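PDB 5UX5: BIFUNCTIONAL PROTEIN Proline utilization A (PutA) from Corynebacterium freiburgense, which catalyses both steps of proline oxidation to glutamate, pairing an FAD-dependent proline dehydrogenase with an NAD-dependent aldehyde dehydrogenase in one chain. Local coordinates for residues Thr463-Ala475 with Asp554-Tyr566. Residues are numbered along the deposited sequence; the frame is centred on the assembly and turned at random.
Sequences TPETFNASDSDPA and DPEVSEAIDFARY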
loop_
_atom_site.group_PDB
_atom_site.type_symbol
_atom_site.label_atom_id
_atom_site.label_comp_id
_atom_site.label_asym_id
_atom_site.label_seq_id
_atom_site.Cartn_x
_atom_site.Cartn_y
_atom_site.Cartn_z
ATOM N N THR A 463 8.507 -13.869 -9.577
ATOM C CA THR A 463 7.197 -13.487 -9.073
ATOM C C THR A 463 6.122 -14.471 -9.502
ATOM O O THR A 463 6.176 -15.030 -10.601
ATOM C CB THR A 463 6.852 -12.082 -9.571
ATOM O OG1 THR A 463 7.358 -11.931 -10.906
ATOM C CG2 THR A 463 7.523 -11.054 -8.688
ATOM N N PRO A 464 5.109 -14.671 -8.672
ATOM C CA PRO A 464 4.001 -15.542 -9.082
ATOM C C PRO A 464 3.176 -14.870 -10.166
ATOM O O PRO A 464 3.195 -13.650 -10.334
ATOM C CB PRO A 464 3.186 -15.729 -7.806
ATOM C CG PRO A 464 3.814 -14.787 -6.755
ATOM C CD PRO A 464 4.834 -13.938 -7.422
ATOM N N GLU A 465 2.415 -15.682 -10.893
ATOM C CA GLU A 465 1.458 -15.140 -11.857
ATOM C C GLU A 465 0.281 -14.542 -11.105
ATOM O O GLU A 465 -0.338 -15.202 -10.264
ATOM C CB GLU A 465 0.998 -16.215 -12.843
ATOM C CG GLU A 465 1.249 -15.863 -14.324
ATOM C CD GLU A 465 2.644 -16.262 -14.818
ATOM O OE1 GLU A 465 2.790 -16.498 -16.042
ATOM O OE2 GLU A 465 3.588 -16.348 -13.995
ATOM N N THR A 466 0.028 -13.264 -11.349
ATOM C CA THR A 466 -1.057 -12.530 -10.720
ATOM C C THR A 466 -1.731 -11.721 -11.809
ATOM O O THR A 466 -1.142 -11.481 -12.862
ATOM C CB THR A 466 -0.551 -11.556 -9.645
ATOM O OG1 THR A 466 0.374 -10.641 -10.250
ATOM C CG2 THR A 466 0.158 -12.275 -8.535
ATOM N N PHE A 467 -2.961 -11.277 -11.558
ATOM C CA PHE A 467 -3.564 -10.368 -12.529
ATOM C C PHE A 467 -2.950 -8.963 -12.457
ATOM O O PHE A 467 -2.545 -8.401 -13.484
ATOM C CB PHE A 467 -5.067 -10.258 -12.348
ATOM C CG PHE A 467 -5.643 -9.189 -13.201
ATOM C CD1 PHE A 467 -5.855 -9.423 -14.552
ATOM C CD2 PHE A 467 -5.869 -7.921 -12.693
ATOM C CE1 PHE A 467 -6.336 -8.440 -15.364
ATOM C CE2 PHE A 467 -6.350 -6.921 -13.504
ATOM C CZ PHE A 467 -6.586 -7.183 -14.846
ATOM N N ASN A 468 -2.948 -8.341 -11.274
ATOM C CA ASN A 468 -2.312 -7.033 -11.127
ATOM C C ASN A 468 -0.811 -7.140 -11.314
ATOM O O ASN A 468 -0.182 -8.069 -10.803
ATOM C CB ASN A 468 -2.620 -6.433 -9.768
ATOM C CG ASN A 468 -4.067 -6.100 -9.617
ATOM O OD1 ASN A 468 -4.851 -6.869 -9.036
ATOM N ND2 ASN A 468 -4.461 -4.962 -10.198
ATOM N N ALA A 469 -0.246 -6.218 -12.092
ATOM C CA ALA A 469 1.204 -6.155 -12.269
ATOM C C ALA A 469 1.909 -5.901 -10.937
ATOM O O ALA A 469 1.474 -5.059 -10.141
ATOM C CB ALA A 469 1.553 -5.043 -13.260
ATOM N N SER A 470 3.010 -6.620 -10.682
ATOM C CA SER A 470 3.661 -6.490 -9.375
ATOM C C SER A 470 4.689 -5.366 -9.382
ATOM O O SER A 470 5.393 -5.144 -10.369
ATOM C CB SER A 470 4.343 -7.789 -8.932
ATOM O OG SER A 470 5.251 -8.264 -9.898
ATOM N N ASP A 471 4.774 -4.665 -8.257
ATOM C CA ASP A 471 5.695 -3.544 -8.095
ATOM C C ASP A 471 7.143 -4.010 -8.020
ATOM O O ASP A 471 7.448 -5.182 -7.769
ATOM C CB ASP A 471 5.389 -2.769 -6.816
ATOM C CG ASP A 471 4.075 -2.070 -6.868
ATOM O OD1 ASP A 471 3.547 -1.949 -7.979
ATOM O OD2 ASP A 471 3.582 -1.620 -5.812
ATOM N N SER A 472 8.042 -3.041 -8.182
ATOM C CA SER A 472 9.463 -3.293 -8.013
ATOM C C SER A 472 9.767 -3.621 -6.549
ATOM O O SER A 472 9.214 -3.006 -5.645
ATOM C CB SER A 472 10.246 -2.074 -8.498
ATOM O OG SER A 472 9.931 -1.775 -9.855
ATOM N N ASP A 473 10.650 -4.608 -6.313
ATOM C CA ASP A 473 10.941 -5.073 -4.960
ATOM C C ASP A 473 12.301 -4.540 -4.486
ATOM O O ASP A 473 13.345 -5.102 -4.850
ATOM C CB ASP A 473 10.923 -6.605 -4.915
ATOM C CG ASP A 473 11.008 -7.166 -3.491
ATOM O OD1 ASP A 473 11.288 -6.393 -2.546
ATOM O OD2 ASP A 473 10.785 -8.391 -3.313
ATOM N N PRO A 474 12.348 -3.505 -3.641
ATOM C CA PRO A 474 13.648 -3.015 -3.147
ATOM C C PRO A 474 14.308 -3.929 -2.120
ATOM O O PRO A 474 15.386 -3.583 -1.607
ATOM C CB PRO A 474 13.315 -1.645 -2.545
ATOM C CG PRO A 474 11.839 -1.693 -2.255
ATOM C CD PRO A 474 11.209 -2.706 -3.164
ATOM N N ALA A 475 13.698 -5.077 -1.793
ATOM C CA ALA A 475 14.409 -6.068 -0.993
ATOM C C ALA A 475 15.459 -6.814 -1.807
ATOM O O ALA A 475 16.407 -7.343 -1.232
ATOM C CB ALA A 475 13.436 -7.077 -0.379
ATOM N N ASP A 554 6.713 4.222 -8.805
ATOM C CA ASP A 554 6.709 2.819 -9.231
ATOM C C ASP A 554 5.336 2.153 -9.200
ATOM O O ASP A 554 5.001 1.465 -10.178
ATOM C CB ASP A 554 7.739 2.036 -8.414
ATOM C CG ASP A 554 7.909 0.581 -8.884
ATOM O OD1 ASP A 554 8.359 0.350 -10.034
ATOM O OD2 ASP A 554 7.646 -0.338 -8.065
ATOM N N PRO A 555 4.505 2.274 -8.154
ATOM C CA PRO A 555 3.146 1.691 -8.252
ATOM C C PRO A 555 2.321 2.316 -9.348
ATOM O O PRO A 555 1.382 1.684 -9.845
ATOM C CB PRO A 555 2.517 1.982 -6.882
ATOM C CG PRO A 555 3.622 2.297 -5.997
ATOM C CD PRO A 555 4.718 2.897 -6.837
ATOM N N GLU A 556 2.643 3.550 -9.739
ATOM C CA GLU A 556 1.891 4.221 -10.789
ATOM C C GLU A 556 2.140 3.577 -12.136
ATOM O O GLU A 556 1.227 3.505 -12.975
ATOM C CB GLU A 556 2.247 5.709 -10.835
ATOM C CG GLU A 556 1.337 6.445 -11.767
ATOM C CD GLU A 556 1.659 7.895 -11.959
ATOM O OE1 GLU A 556 2.217 8.528 -11.036
ATOM O OE2 GLU A 556 1.305 8.412 -13.038
ATOM N N VAL A 557 3.372 3.113 -12.364
ATOM C CA VAL A 557 3.669 2.365 -13.579
ATOM C C VAL A 557 2.903 1.045 -13.564
ATOM O O VAL A 557 2.441 0.556 -14.602
ATOM C CB VAL A 557 5.192 2.178 -13.726
ATOM C CG1 VAL A 557 5.517 1.253 -14.906
ATOM C CG2 VAL A 557 5.854 3.543 -13.889
ATOM N N SER A 558 2.755 0.448 -12.383
ATOM C CA SER A 558 1.945 -0.753 -12.300
ATOM C C SER A 558 0.496 -0.452 -12.625
ATOM O O SER A 558 -0.148 -1.229 -13.346
ATOM C CB SER A 558 2.087 -1.393 -10.932
ATOM O OG SER A 558 3.424 -1.853 -10.830
ATOM N N GLU A 559 -0.025 0.676 -12.113
ATOM C CA GLU A 559 -1.388 1.074 -12.424
ATOM C C GLU A 559 -1.565 1.246 -13.930
ATOM O O GLU A 559 -2.582 0.824 -14.503
ATOM C CB GLU A 559 -1.755 2.352 -11.656
ATOM C CG GLU A 559 -3.274 2.616 -11.504
ATOM C CD GLU A 559 -3.612 3.864 -10.679
ATOM O OE1 GLU A 559 -2.750 4.739 -10.559
ATOM O OE2 GLU A 559 -4.729 3.979 -10.125
ATOM N N ALA A 560 -0.582 1.861 -14.595
ATOM C CA ALA A 560 -0.713 2.074 -16.030
ATOM C C ALA A 560 -0.711 0.746 -16.775
ATOM O O ALA A 560 -1.421 0.585 -17.771
ATOM C CB ALA A 560 0.403 2.987 -16.539
ATOM N N ILE A 561 0.092 -0.215 -16.327
ATOM C CA ILE A 561 0.046 -1.529 -16.950
ATOM C C ILE A 561 -1.287 -2.224 -16.651
ATOM O O ILE A 561 -1.918 -2.811 -17.544
ATOM C CB ILE A 561 1.278 -2.343 -16.517
ATOM C CG1 ILE A 561 2.524 -1.626 -17.048
ATOM C CG2 ILE A 561 1.225 -3.752 -17.097
ATOM C CD1 ILE A 561 3.864 -2.114 -16.544
ATOM N N ASP A 562 -1.745 -2.153 -15.403
ATOM C CA ASP A 562 -3.009 -2.782 -15.042
ATOM C C ASP A 562 -4.180 -2.217 -15.844
ATOM O O ASP A 562 -5.080 -2.969 -16.232
ATOM C CB ASP A 562 -3.279 -2.643 -13.541
ATOM C CG ASP A 562 -2.389 -3.548 -12.684
ATOM O OD1 ASP A 562 -1.607 -4.360 -13.231
ATOM O OD2 ASP A 562 -2.485 -3.445 -11.441
ATOM N N PHE A 563 -4.213 -0.896 -16.079
ATOM C CA PHE A 563 -5.318 -0.349 -16.867
ATOM C C PHE A 563 -5.396 -1.020 -18.238
ATOM O O PHE A 563 -6.490 -1.334 -18.719
ATOM C CB PHE A 563 -5.209 1.166 -17.018
ATOM C CG PHE A 563 -5.658 1.941 -15.805
ATOM C CD1 PHE A 563 -6.814 1.600 -15.124
ATOM C CD2 PHE A 563 -4.897 3.022 -15.332
ATOM C CE1 PHE A 563 -7.223 2.340 -13.976
ATOM C CE2 PHE A 563 -5.281 3.749 -14.190
ATOM C CZ PHE A 563 -6.436 3.412 -13.503
ATOM N N ALA A 564 -4.254 -1.231 -18.894
ATOM C CA ALA A 564 -4.276 -1.852 -20.215
ATOM C C ALA A 564 -4.855 -3.261 -20.154
ATOM O O ALA A 564 -5.699 -3.626 -20.975
ATOM C CB ALA A 564 -2.875 -1.871 -20.819
ATOM N N ARG A 565 -4.427 -4.066 -19.181
ATOM C CA ARG A 565 -4.917 -5.442 -19.098
ATOM C C ARG A 565 -6.368 -5.498 -18.631
ATOM O O ARG A 565 -7.182 -6.228 -19.209
ATOM C CB ARG A 565 -4.027 -6.263 -18.165
ATOM C CG ARG A 565 -2.646 -6.497 -18.729
ATOM C CD ARG A 565 -2.015 -7.786 -18.209
ATOM N NE ARG A 565 -0.599 -7.545 -17.947
ATOM C CZ ARG A 565 0.351 -7.549 -18.872
ATOM N NH1 ARG A 565 1.597 -7.266 -18.514
ATOM N NH2 ARG A 565 0.054 -7.845 -20.145
ATOM N N TYR A 566 -6.720 -4.703 -17.624
ATOM C CA TYR A 566 -8.087 -4.701 -17.119
ATOM C C TYR A 566 -9.072 -4.240 -18.192
ATOM O O TYR A 566 -10.092 -4.895 -18.427
ATOM C CB TYR A 566 -8.192 -3.811 -15.889
ATOM C CG TYR A 566 -9.548 -3.866 -15.243
ATOM C CD1 TYR A 566 -9.955 -5.009 -14.606
ATOM C CD2 TYR A 566 -10.422 -2.776 -15.257
ATOM C CE1 TYR A 566 -11.182 -5.103 -13.998
ATOM C CE2 TYR A 566 -11.688 -2.858 -14.625
ATOM C CZ TYR A 566 -12.055 -4.032 -14.005
ATOM O OH TYR A 566 -13.269 -4.201 -13.369
#
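Asp-554, Ser-558 and Asp-562, spaced four residues apart along helix 550-574 of the aldehyde dehydrogenase part, form a polar stripe against which the extended run 468-472 of the loop between helices 438-450 and 477-484 is laid, a clear case of a loop held through its backbone by helix carboxylates. Asp-562 takes two bonds. The backbone N of Ala-469 reaches Asp-562 OD1 at 2.6 Å through the syn lone pair, nearly straight at 172°. Asn-468 ND2 meets Asp-562 OD2 at 2.8 Å with the acceptor in the amide plane but the donor well above the carboxylate plane, the two flat groups being turned 62° apart; the same ND2 also bonds to Val-882 O.

At the other end, Asp-554 straddles Ser-472: OD2 accepts from the backbone N at 2.7 Å on its syn side, while OD1 accepts from OG at 2.6 Å. With CG anti to the Asp-554 backbone N (chi1 -174°), the carboxylate is extended to the loop, and Arg-535 forms a salt bridge to OD1. Between these two aspartates, Ser-558 OG donates to Asp-471 OD1 at 2.9 Å, nearly in line with the C-O bond, and is itself bonded by Arg-535.

Apolar contacts fill in around the polar stripe. Ala-469 CB touches Ile-561 CG2 at 4.1 Å, and the Phe-467 ring presents its edge to the helix backbone at Tyr-566, CZ lying 3.7 Å from Tyr-566 CA, while Arg-569 makes a cation-pi contact with that ring.

Because Asp-471 and Asp-554 bring like charges near each other, with OD1 and OD2 respectively 4.4 Å apart, Arg-535 probably offsets part of their repulsion. The carboxylates take up the N-H groups of Ala-469 and Ser-472 and, with the three side-chain bonds, would be expected to hold the loop in register with the helix.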